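Side-chain contacts in sulfide-quinone reductase (Aquifex aeolicus, PDB 3HYW), which oxidises hydrogen sulfide with the help of FAD and passes the electrons to a membrane quinone, building up polysulfur as the product: residues 296-301 and 308-313; 358-361 and 366-369. All coordinates share one frame; numbering follows the deposited sequence.

Contact 1. Residues 296-301 and 308-313; sequences TAIPPI and TGVPKT. With FAD (flavin-adenine dinucleotide), chain G.
Thr296 and Lys312 meet where two irregular segments of one loop, whose end-to-end directions differ by 127°, draw their backbones closest at Pro300 and Gly309, with CA atoms 5.0 Å apart. The bond between the segments is made by the lysine: its NZ donates to Thr296 O over 2.7 Å, approaching nearly in line with the carbonyl at a C=O...N angle of 162°. Val294 O takes a second bond from the same ammonium, and water 2, hydrogen-bonded to Ile298 N, adds a weak third. The lysine chain bends at its second torsion, and its methylenes run past Ile298 in the opposite sense, Lys312 CE coming 3.9 Å from Ile298 CD1. Both segments belong to the loop that leads from strand 289-291, at the edge of the five-stranded parallel sheet of the FAD-binding Rossmann-type fold, to helix 314-332. Thr313 is the N-cap residue of that helix, and its CB sits 3.4 Å from O2 of the flavin. Without the long chain of Lys312, as with an alanine here, the carbonyls of Thr296 and Val294 would probably lose their shared donor and a gap would open beside Ile298. Further along, Val310 meets two isoleucines, with a different methyl for each. Val310 CG1, held between the backbone N and the carbonyl carbon (chi1 70°), meets Ile298 CG2 at 3.8 Å; Val310 CG2 receives Ile301 CD1 at 3.6 Å, and both isoleucines cross the valine at about a right angle. Met320 of helix 314-332 also packs on Ile298. At the backbone of the valine, water 1 donates to Ile298 O and accepts from Val310 N at 3.0 Å, joining the two backbones through solvent.

Contact 2. Residues 358-361 and 366-369; sequences FFAD and PRER
Asp361 and Arg369 form an antiparallel hydrogen-bonded pair where strand 355-361 turns back into strand 369-375. The tight part lies in the backbone. Asp361 N donates to Arg369 O, and Asp361 O accepts twice, from Glu368 N at 2.7 Å and from Arg369 N at 3.2 Å, both donors lying in the carbonyl plane. With two consecutive residues set against one, this is a classic beta bulge, placed at the start of the returning strand. Close packing continues beside it: the methyl of Ala360 rests over one face of the Arg367 guanidinium, 3.7 Å between Ala360 CB and Arg367 NE. Arg367 stretches out from CG to NE, and its NH1 is bound by the carbonyls of Val363 and Val196.

The side where Asp361 and Arg369 project is looser. The arginine leaves the backbone with CG between N and the carbonyl carbon (chi1 69°), and Arg369 CG passes 4.0 Å from Phe359 CE1; guanidinium and ring are nearly coplanar, 5° apart, without being stacked. Asp361 OD2 and Arg369 NH1 stay 4.3 Å apart, beyond a salt bridge, and water 3 spans them, donating to Asp361 OD2 over 2.6 Å and accepting from Arg369 NH1 over 2.7 Å at the guanidinium edge. Glu368 turns its carboxylate away from Asp361, and OE1 accepts from Tyr178 N of the second subunit, which ties the bulge to the trimer interface. Since Asp361 OD1 has its own salt bridge to Arg342, the carboxylate has two arginines as partners, Arg342 directly and Arg369 through water, a setting that would probably favour its charged form.

Overall arrangement
Contact 1 closes before contact 2 opens along the chain; their centres are 16 Å apart, and their nearest atoms approach to about 5 Å without touching. Pro365, between the two segments of contact 2, links the two contacts by its packing on Ile301. The two probably belong to different ends of the route from sulfide to quinone. Lys312 and Thr313 of contact 1 belong to the FAD pocket, and the side chain of Lys312 is about 8 Å from the bound octathiocane. Contact 2 belongs to the small antiparallel sheet, where the side chain of Phe359 comes within about 4 Å of that of the quinone-binding residue Ile346 and about 7 Å of a bound detergent, dodecyl-beta-D-maltoside.

Contact 1. Residues 296-301 and 308-313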
ATOM      1  N   THR A 296     -20.468  13.802 -25.711  1.00 32.00           N
ATOM      2  CA  THR A 296     -21.388  14.362 -24.705  1.00 32.10           C
ATOM      3  C   THR A 296     -20.653  15.090 -23.575  1.00 32.11           C
ATOM      4  O   THR A 296     -19.644  14.607 -23.066  1.00 32.97           O
ATOM      5  CB  THR A 296     -22.349  13.300 -24.113  1.00 32.02           C
ATOM      6  OG1 THR A 296     -21.611  12.239 -23.484  1.00 30.73           O
ATOM      7  CG2 THR A 296     -23.248  12.731 -25.205  1.00 31.55           C
ATOM      8  N   ALA A 297     -21.166  16.252 -23.185  1.00 31.86           N
ATOM      9  CA  ALA A 297     -20.569  17.014 -22.094  1.00 31.94           C
ATOM     10  C   ALA A 297     -21.021  16.453 -20.744  1.00 32.10           C
ATOM     11  O   ALA A 297     -22.163  16.649 -20.317  1.00 31.98           O
ATOM     12  CB  ALA A 297     -20.924  18.490 -22.214  1.00 31.71           C
ATOM     13  N   ILE A 298     -20.117  15.744 -20.078  1.00 32.25           N
ATOM     14  CA  ILE A 298     -20.393  15.205 -18.752  1.00 32.35           C
ATOM     15  C   ILE A 298     -19.377  15.838 -17.808  1.00 32.57           C
ATOM     16  O   ILE A 298     -18.180  15.778 -18.079  1.00 32.10           O
ATOM     17  CB  ILE A 298     -20.280  13.653 -18.709  1.00 32.12           C
ATOM     18  CG1 ILE A 298     -21.256  12.995 -19.688  1.00 32.46           C
ATOM     19  CG2 ILE A 298     -20.552  13.116 -17.292  1.00 31.57           C
ATOM     20  CD1 ILE A 298     -21.106  11.477 -19.758  1.00 32.21           C
ATOM     21  N   PRO A 299     -19.851  16.458 -16.707  1.00 33.21           N
ATOM     22  CA  PRO A 299     -18.934  17.114 -15.772  1.00 33.63           C
ATOM     23  C   PRO A 299     -17.958  16.102 -15.156  1.00 33.96           C
ATOM     24  O   PRO A 299     -18.283  14.920 -15.080  1.00 33.77           O
ATOM     25  CB  PRO A 299     -19.870  17.687 -14.700  1.00 33.71           C
ATOM     26  CG  PRO A 299     -21.233  17.749 -15.371  1.00 34.06           C
ATOM     27  CD  PRO A 299     -21.256  16.560 -16.262  1.00 33.28           C
ATOM     28  N   PRO A 300     -16.756  16.553 -14.751  1.00 34.51           N
ATOM     29  CA  PRO A 300     -15.802  15.607 -14.167  1.00 35.01           C
ATOM     30  C   PRO A 300     -16.261  15.043 -12.822  1.00 35.54           C
ATOM     31  O   PRO A 300     -16.979  15.711 -12.080  1.00 35.46           O
ATOM     32  CB  PRO A 300     -14.523  16.441 -14.010  1.00 34.77           C
ATOM     33  CG  PRO A 300     -14.974  17.844 -13.966  1.00 35.18           C
ATOM     34  CD  PRO A 300     -16.195  17.914 -14.844  1.00 34.72           C
ATOM     35  N   ILE A 301     -15.859  13.808 -12.524  1.00 36.40           N
ATOM     36  CA  ILE A 301     -16.201  13.172 -11.249  1.00 37.23           C
ATOM     37  C   ILE A 301     -15.512  13.883 -10.079  1.00 37.61           C
ATOM     38  O   ILE A 301     -16.054  13.955  -8.979  1.00 37.68           O
ATOM     39  CB  ILE A 301     -15.890  11.651 -11.269  1.00 37.42           C
ATOM     40  CG1 ILE A 301     -16.962  10.918 -12.076  1.00 37.02           C
ATOM     41  CG2 ILE A 301     -15.799  11.087  -9.846  1.00 37.79           C
ATOM     42  CD1 ILE A 301     -16.590   9.502 -12.490  1.00 36.62           C
ATOM     43  N   THR A 308      -8.373  16.731 -15.028  1.00 33.08           N
ATOM     44  CA  THR A 308      -8.699  15.502 -15.751  1.00 33.27           C
ATOM     45  C   THR A 308     -10.210  15.446 -15.993  1.00 33.49           C
ATOM     46  O   THR A 308     -10.973  16.142 -15.334  1.00 33.80           O
ATOM     47  CB  THR A 308      -8.257  14.226 -14.990  1.00 33.28           C
ATOM     48  OG1 THR A 308      -8.943  14.148 -13.730  1.00 33.52           O
ATOM     49  CG2 THR A 308      -6.751  14.211 -14.749  1.00 32.69           C
ATOM     50  N   GLY A 309     -10.633  14.611 -16.933  1.00 33.86           N
ATOM     51  CA  GLY A 309     -12.051  14.480 -17.249  1.00 34.22           C
ATOM     52  C   GLY A 309     -12.534  13.049 -17.127  1.00 34.55           C
ATOM     53  O   GLY A 309     -11.745  12.133 -16.869  1.00 34.59           O
ATOM     54  N   VAL A 310     -13.837  12.865 -17.333  1.00 34.56           N
ATOM     55  CA  VAL A 310     -14.479  11.572 -17.151  1.00 34.86           C
ATOM     56  C   VAL A 310     -14.451  10.762 -18.451  1.00 34.46           C
ATOM     57  O   VAL A 310     -14.747  11.295 -19.521  1.00 34.37           O
ATOM     58  CB  VAL A 310     -15.928  11.731 -16.562  1.00 34.89           C
ATOM     59  CG1 VAL A 310     -16.886  12.331 -17.584  1.00 35.26           C
ATOM     60  CG2 VAL A 310     -16.468  10.403 -16.022  1.00 35.72           C
ATOM     61  N   PRO A 311     -14.031   9.486 -18.373  1.00 34.44           N
ATOM     62  CA  PRO A 311     -14.141   8.599 -19.531  1.00 34.38           C
ATOM     63  C   PRO A 311     -15.581   8.263 -19.871  1.00 34.51           C
ATOM     64  O   PRO A 311     -16.424   8.151 -18.975  1.00 34.32           O
ATOM     65  CB  PRO A 311     -13.422   7.325 -19.067  1.00 34.33           C
ATOM     66  CG  PRO A 311     -13.540   7.355 -17.586  1.00 34.02           C
ATOM     67  CD  PRO A 311     -13.399   8.804 -17.230  1.00 34.14           C
ATOM     68  N   LYS A 312     -15.839   8.100 -21.164  1.00 34.62           N
ATOM     69  CA  LYS A 312     -17.088   7.536 -21.649  1.00 35.00           C
ATOM     70  C   LYS A 312     -16.710   6.208 -22.284  1.00 35.35           C
ATOM     71  O   LYS A 312     -16.229   6.161 -23.417  1.00 35.30           O
ATOM     72  CB  LYS A 312     -17.767   8.456 -22.672  1.00 35.01           C
ATOM     73  CG  LYS A 312     -18.331   9.750 -22.091  1.00 35.42           C
ATOM     74  CD  LYS A 312     -17.332  10.870 -22.221  1.00 36.44           C
ATOM     75  CE  LYS A 312     -17.975  12.221 -21.971  1.00 36.39           C
ATOM     76  NZ  LYS A 312     -17.269  13.289 -22.727  1.00 36.25           N
ATOM     77  N   THR A 313     -16.894   5.139 -21.521  1.00 35.50           N
ATOM     78  CA  THR A 313     -16.485   3.803 -21.939  1.00 35.98           C
ATOM     79  C   THR A 313     -17.551   3.164 -22.823  1.00 35.86           C
ATOM     80  O   THR A 313     -18.669   3.676 -22.926  1.00 35.31           O
ATOM     81  CB  THR A 313     -16.226   2.879 -20.729  1.00 35.83           C
ATOM     82  OG1 THR A 313     -17.470   2.396 -20.205  1.00 37.13           O
ATOM     83  CG2 THR A 313     -15.467   3.599 -19.643  1.00 37.15           C
TER
HETATM   84  PA  FAD G 441     -16.196   6.772 -32.055  1.00 23.13           P
HETATM   85  O1A FAD G 441     -16.465   5.302 -31.853  1.00 21.98           O
HETATM   86  O2A FAD G 441     -14.781   7.253 -32.156  1.00 24.09           O
HETATM   87  O5B FAD G 441     -17.006   7.189 -33.369  1.00 24.67           O
HETATM   88  C5B FAD G 441     -17.149   8.523 -33.826  1.00 24.01           C
HETATM   89  C4B FAD G 441     -17.546   8.444 -35.292  1.00 24.36           C
HETATM   90  O4B FAD G 441     -17.954   9.729 -35.761  1.00 25.28           O
HETATM   91  C3B FAD G 441     -16.368   8.035 -36.161  1.00 25.54           C
HETATM   92  O3B FAD G 441     -16.830   7.115 -37.157  1.00 25.86           O
HETATM   93  C2B FAD G 441     -15.921   9.336 -36.798  1.00 25.73           C
HETATM   94  O2B FAD G 441     -15.283   9.124 -38.055  1.00 26.92           O
HETATM   95  C1B FAD G 441     -17.241  10.068 -36.950  1.00 25.75           C
HETATM   96  N9A FAD G 441     -17.138  11.548 -37.061  1.00 26.20           N
HETATM   97  C8A FAD G 441     -16.312  12.369 -36.378  1.00 26.17           C
HETATM   98  N7A FAD G 441     -16.555  13.648 -36.759  1.00 26.59           N
HETATM   99  C5A FAD G 441     -17.537  13.617 -37.692  1.00 26.19           C
HETATM  100  C6A FAD G 441     -18.194  14.593 -38.438  1.00 26.33           C
HETATM  101  N6A FAD G 441     -17.872  15.899 -38.294  1.00 25.81           N
HETATM  102  N1A FAD G 441     -19.167  14.224 -39.314  1.00 26.27           N
HETATM  103  C2A FAD G 441     -19.501  12.931 -39.472  1.00 26.78           C
HETATM  104  N3A FAD G 441     -18.881  11.972 -38.767  1.00 26.57           N
HETATM  105  C4A FAD G 441     -17.903  12.290 -37.871  1.00 26.06           C
HETATM  106  N1  FAD G 441     -13.872   1.787 -24.058  1.00 22.93           N
HETATM  107  C2  FAD G 441     -14.084   0.596 -23.436  1.00 23.66           C
HETATM  108  O2  FAD G 441     -15.166   0.382 -22.854  1.00 24.10           O
HETATM  109  N3  FAD G 441     -13.144  -0.380 -23.441  1.00 23.08           N
HETATM  110  C4  FAD G 441     -11.968  -0.182 -24.070  1.00 23.39           C
HETATM  111  O4  FAD G 441     -11.004  -1.149 -24.077  1.00 23.55           O
HETATM  112  C4X FAD G 441     -11.728   1.028 -24.710  1.00 23.22           C
HETATM  113  N5  FAD G 441     -10.544   1.223 -25.333  1.00 23.21           N
HETATM  114  C5X FAD G 441     -10.291   2.388 -25.969  1.00 23.05           C
HETATM  115  C6  FAD G 441      -9.064   2.560 -26.619  1.00 23.03           C
HETATM  116  C7  FAD G 441      -8.773   3.753 -27.273  1.00 23.35           C
HETATM  117  C7M FAD G 441      -7.427   3.898 -27.959  1.00 23.27           C
HETATM  118  C8  FAD G 441      -9.722   4.778 -27.272  1.00 23.43           C
HETATM  119  C8M FAD G 441      -9.470   6.106 -27.961  1.00 23.84           C
HETATM  120  C9  FAD G 441     -10.943   4.600 -26.616  1.00 23.15           C
HETATM  121  C9A FAD G 441     -11.253   3.397 -25.963  1.00 23.25           C
HETATM  122  N10 FAD G 441     -12.452   3.205 -25.337  1.00 23.61           N
HETATM  123  C10 FAD G 441     -12.698   2.030 -24.702  1.00 23.12           C
HETATM  124  C1' FAD G 441     -13.441   4.306 -25.274  1.00 23.08           C
HETATM  125  C2' FAD G 441     -14.675   4.291 -26.152  1.00 22.43           C
HETATM  126  O2' FAD G 441     -15.342   3.025 -26.054  1.00 23.62           O
HETATM  127  C3' FAD G 441     -14.277   4.654 -27.583  1.00 22.62           C
HETATM  128  O3' FAD G 441     -13.645   5.957 -27.585  1.00 20.36           O
HETATM  129  C4' FAD G 441     -15.485   4.662 -28.510  1.00 22.58           C
HETATM  130  O4' FAD G 441     -15.008   4.592 -29.860  1.00 23.25           O
HETATM  131  C5' FAD G 441     -16.326   5.919 -28.312  1.00 21.62           C
HETATM  132  O5' FAD G 441     -17.495   5.853 -29.122  1.00 22.49           O
HETATM  133  P   FAD G 441     -18.081   7.142 -29.894  1.00 21.98           P
HETATM  134  O1P FAD G 441     -19.269   6.683 -30.698  1.00 21.34           O
HETATM  135  O2P FAD G 441     -18.240   8.301 -28.935  1.00 20.22           O
HETATM  136  O3P FAD G 441     -16.892   7.606 -30.880  1.00 21.19           O
HETATM  137  O   HOH W   1     -15.304  15.432 -17.600  1.00 26.33           O
HETATM  138  O   HOH W   2     -17.399  15.977 -20.734  1.00 32.25           O

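Contact 2. Residues 358-361 and 366-369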
ATOM      1  N   PHE A 358     -11.927  -4.235 -14.470  1.00 36.75           N
ATOM      2  CA  PHE A 358     -12.533  -3.205 -13.639  1.00 37.29           C
ATOM      3  C   PHE A 358     -14.023  -3.137 -13.937  1.00 37.46           C
ATOM      4  O   PHE A 358     -14.445  -3.186 -15.102  1.00 38.69           O
ATOM      5  CB  PHE A 358     -11.853  -1.843 -13.867  1.00 37.10           C
ATOM      6  CG  PHE A 358     -10.366  -1.868 -13.628  1.00 37.40           C
ATOM      7  CD1 PHE A 358      -9.851  -1.713 -12.344  1.00 37.09           C
ATOM      8  CD2 PHE A 358      -9.479  -2.082 -14.687  1.00 37.79           C
ATOM      9  CE1 PHE A 358      -8.473  -1.755 -12.116  1.00 37.43           C
ATOM     10  CE2 PHE A 358      -8.106  -2.131 -14.474  1.00 38.01           C
ATOM     11  CZ  PHE A 358      -7.600  -1.967 -13.183  1.00 37.77           C
ATOM     12  N   PHE A 359     -14.821  -3.080 -12.878  1.00 36.98           N
ATOM     13  CA  PHE A 359     -16.260  -2.889 -12.998  1.00 36.33           C
ATOM     14  C   PHE A 359     -16.666  -1.853 -11.969  1.00 36.11           C
ATOM     15  O   PHE A 359     -16.316  -1.982 -10.801  1.00 35.52           O
ATOM     16  CB  PHE A 359     -17.020  -4.206 -12.762  1.00 36.27           C
ATOM     17  CG  PHE A 359     -18.526  -4.051 -12.727  1.00 35.68           C
ATOM     18  CD1 PHE A 359     -19.248  -4.408 -11.590  1.00 36.01           C
ATOM     19  CD2 PHE A 359     -19.220  -3.544 -13.826  1.00 35.48           C
ATOM     20  CE1 PHE A 359     -20.637  -4.273 -11.547  1.00 35.09           C
ATOM     21  CE2 PHE A 359     -20.610  -3.401 -13.788  1.00 34.92           C
ATOM     22  CZ  PHE A 359     -21.316  -3.766 -12.650  1.00 35.51           C
ATOM     23  N   ALA A 360     -17.381  -0.825 -12.420  1.00 35.66           N
ATOM     24  CA  ALA A 360     -17.884   0.222 -11.541  1.00 35.56           C
ATOM     25  C   ALA A 360     -19.349   0.499 -11.862  1.00 35.38           C
ATOM     26  O   ALA A 360     -19.690   0.799 -13.007  1.00 35.18           O
ATOM     27  CB  ALA A 360     -17.042   1.488 -11.685  1.00 35.36           C
ATOM     28  N   ASP A 361     -20.205   0.390 -10.849  1.00 35.13           N
ATOM     29  CA  ASP A 361     -21.648   0.554 -11.026  1.00 35.23           C
ATOM     30  C   ASP A 361     -22.289   1.479  -9.981  1.00 34.84           C
ATOM     31  O   ASP A 361     -22.457   1.081  -8.827  1.00 34.31           O
ATOM     32  CB  ASP A 361     -22.353  -0.812 -11.014  1.00 35.50           C
ATOM     33  CG  ASP A 361     -23.872  -0.692 -11.124  1.00 36.69           C
ATOM     34  OD1 ASP A 361     -24.350   0.168 -11.886  1.00 37.13           O
ATOM     35  OD2 ASP A 361     -24.587  -1.453 -10.439  1.00 39.19           O
ATOM     36  N   PRO A 366     -22.200   8.287  -5.971  1.00 35.43           N
ATOM     37  CA  PRO A 366     -21.961   7.089  -5.143  1.00 35.21           C
ATOM     38  C   PRO A 366     -22.202   5.773  -5.888  1.00 34.97           C
ATOM     39  O   PRO A 366     -23.147   5.658  -6.666  1.00 34.40           O
ATOM     40  CB  PRO A 366     -22.968   7.236  -3.993  1.00 35.08           C
ATOM     41  CG  PRO A 366     -23.479   8.646  -4.079  1.00 35.43           C
ATOM     42  CD  PRO A 366     -23.389   9.028  -5.513  1.00 35.57           C
ATOM     43  N   ARG A 367     -21.341   4.792  -5.641  1.00 34.67           N
ATOM     44  CA  ARG A 367     -21.419   3.515  -6.343  1.00 34.71           C
ATOM     45  C   ARG A 367     -22.137   2.456  -5.517  1.00 34.94           C
ATOM     46  O   ARG A 367     -22.025   2.430  -4.291  1.00 34.50           O
ATOM     47  CB  ARG A 367     -20.020   3.027  -6.718  1.00 34.73           C
ATOM     48  CG  ARG A 367     -19.214   4.022  -7.518  1.00 33.92           C
ATOM     49  CD  ARG A 367     -18.123   3.331  -8.296  1.00 33.83           C
ATOM     50  NE  ARG A 367     -17.466   4.244  -9.228  1.00 32.43           N
ATOM     51  CZ  ARG A 367     -16.194   4.629  -9.139  1.00 33.19           C
ATOM     52  NH1 ARG A 367     -15.695   5.463 -10.039  1.00 30.50           N
ATOM     53  NH2 ARG A 367     -15.415   4.168  -8.163  1.00 31.44           N
ATOM     54  N   GLU A 368     -22.884   1.591  -6.203  1.00 35.22           N
ATOM     55  CA  GLU A 368     -23.489   0.425  -5.569  1.00 35.60           C
ATOM     56  C   GLU A 368     -22.424  -0.659  -5.380  1.00 35.35           C
ATOM     57  O   GLU A 368     -22.379  -1.310  -4.341  1.00 35.04           O
ATOM     58  CB  GLU A 368     -24.675  -0.095  -6.395  1.00 35.97           C
ATOM     59  CG  GLU A 368     -25.723  -0.885  -5.599  1.00 38.45           C
ATOM     60  CD  GLU A 368     -26.666  -0.013  -4.756  1.00 40.77           C
ATOM     61  OE1 GLU A 368     -26.654   1.232  -4.895  1.00 42.53           O
ATOM     62  OE2 GLU A 368     -27.433  -0.583  -3.950  1.00 41.72           O
ATOM     63  N   ARG A 369     -21.564  -0.844  -6.380  1.00 35.26           N
ATOM     64  CA  ARG A 369     -20.464  -1.805  -6.267  1.00 35.16           C
ATOM     65  C   ARG A 369     -19.351  -1.600  -7.280  1.00 34.47           C
ATOM     66  O   ARG A 369     -19.523  -0.922  -8.302  1.00 34.36           O
ATOM     67  CB  ARG A 369     -20.973  -3.257  -6.332  1.00 35.11           C
ATOM     68  CG  ARG A 369     -21.511  -3.698  -7.688  1.00 35.89           C
ATOM     69  CD  ARG A 369     -21.943  -5.172  -7.665  1.00 36.16           C
ATOM     70  NE  ARG A 369     -22.847  -5.457  -6.547  1.00 38.56           N
ATOM     71  CZ  ARG A 369     -24.153  -5.183  -6.531  1.00 39.43           C
ATOM     72  NH1 ARG A 369     -24.746  -4.613  -7.579  1.00 39.04           N
ATOM     73  NH2 ARG A 369     -24.869  -5.479  -5.456  1.00 39.88           N
TER
HETATM   74  O   HOH W   3     -23.886  -3.913 -10.081  1.00 38.11           O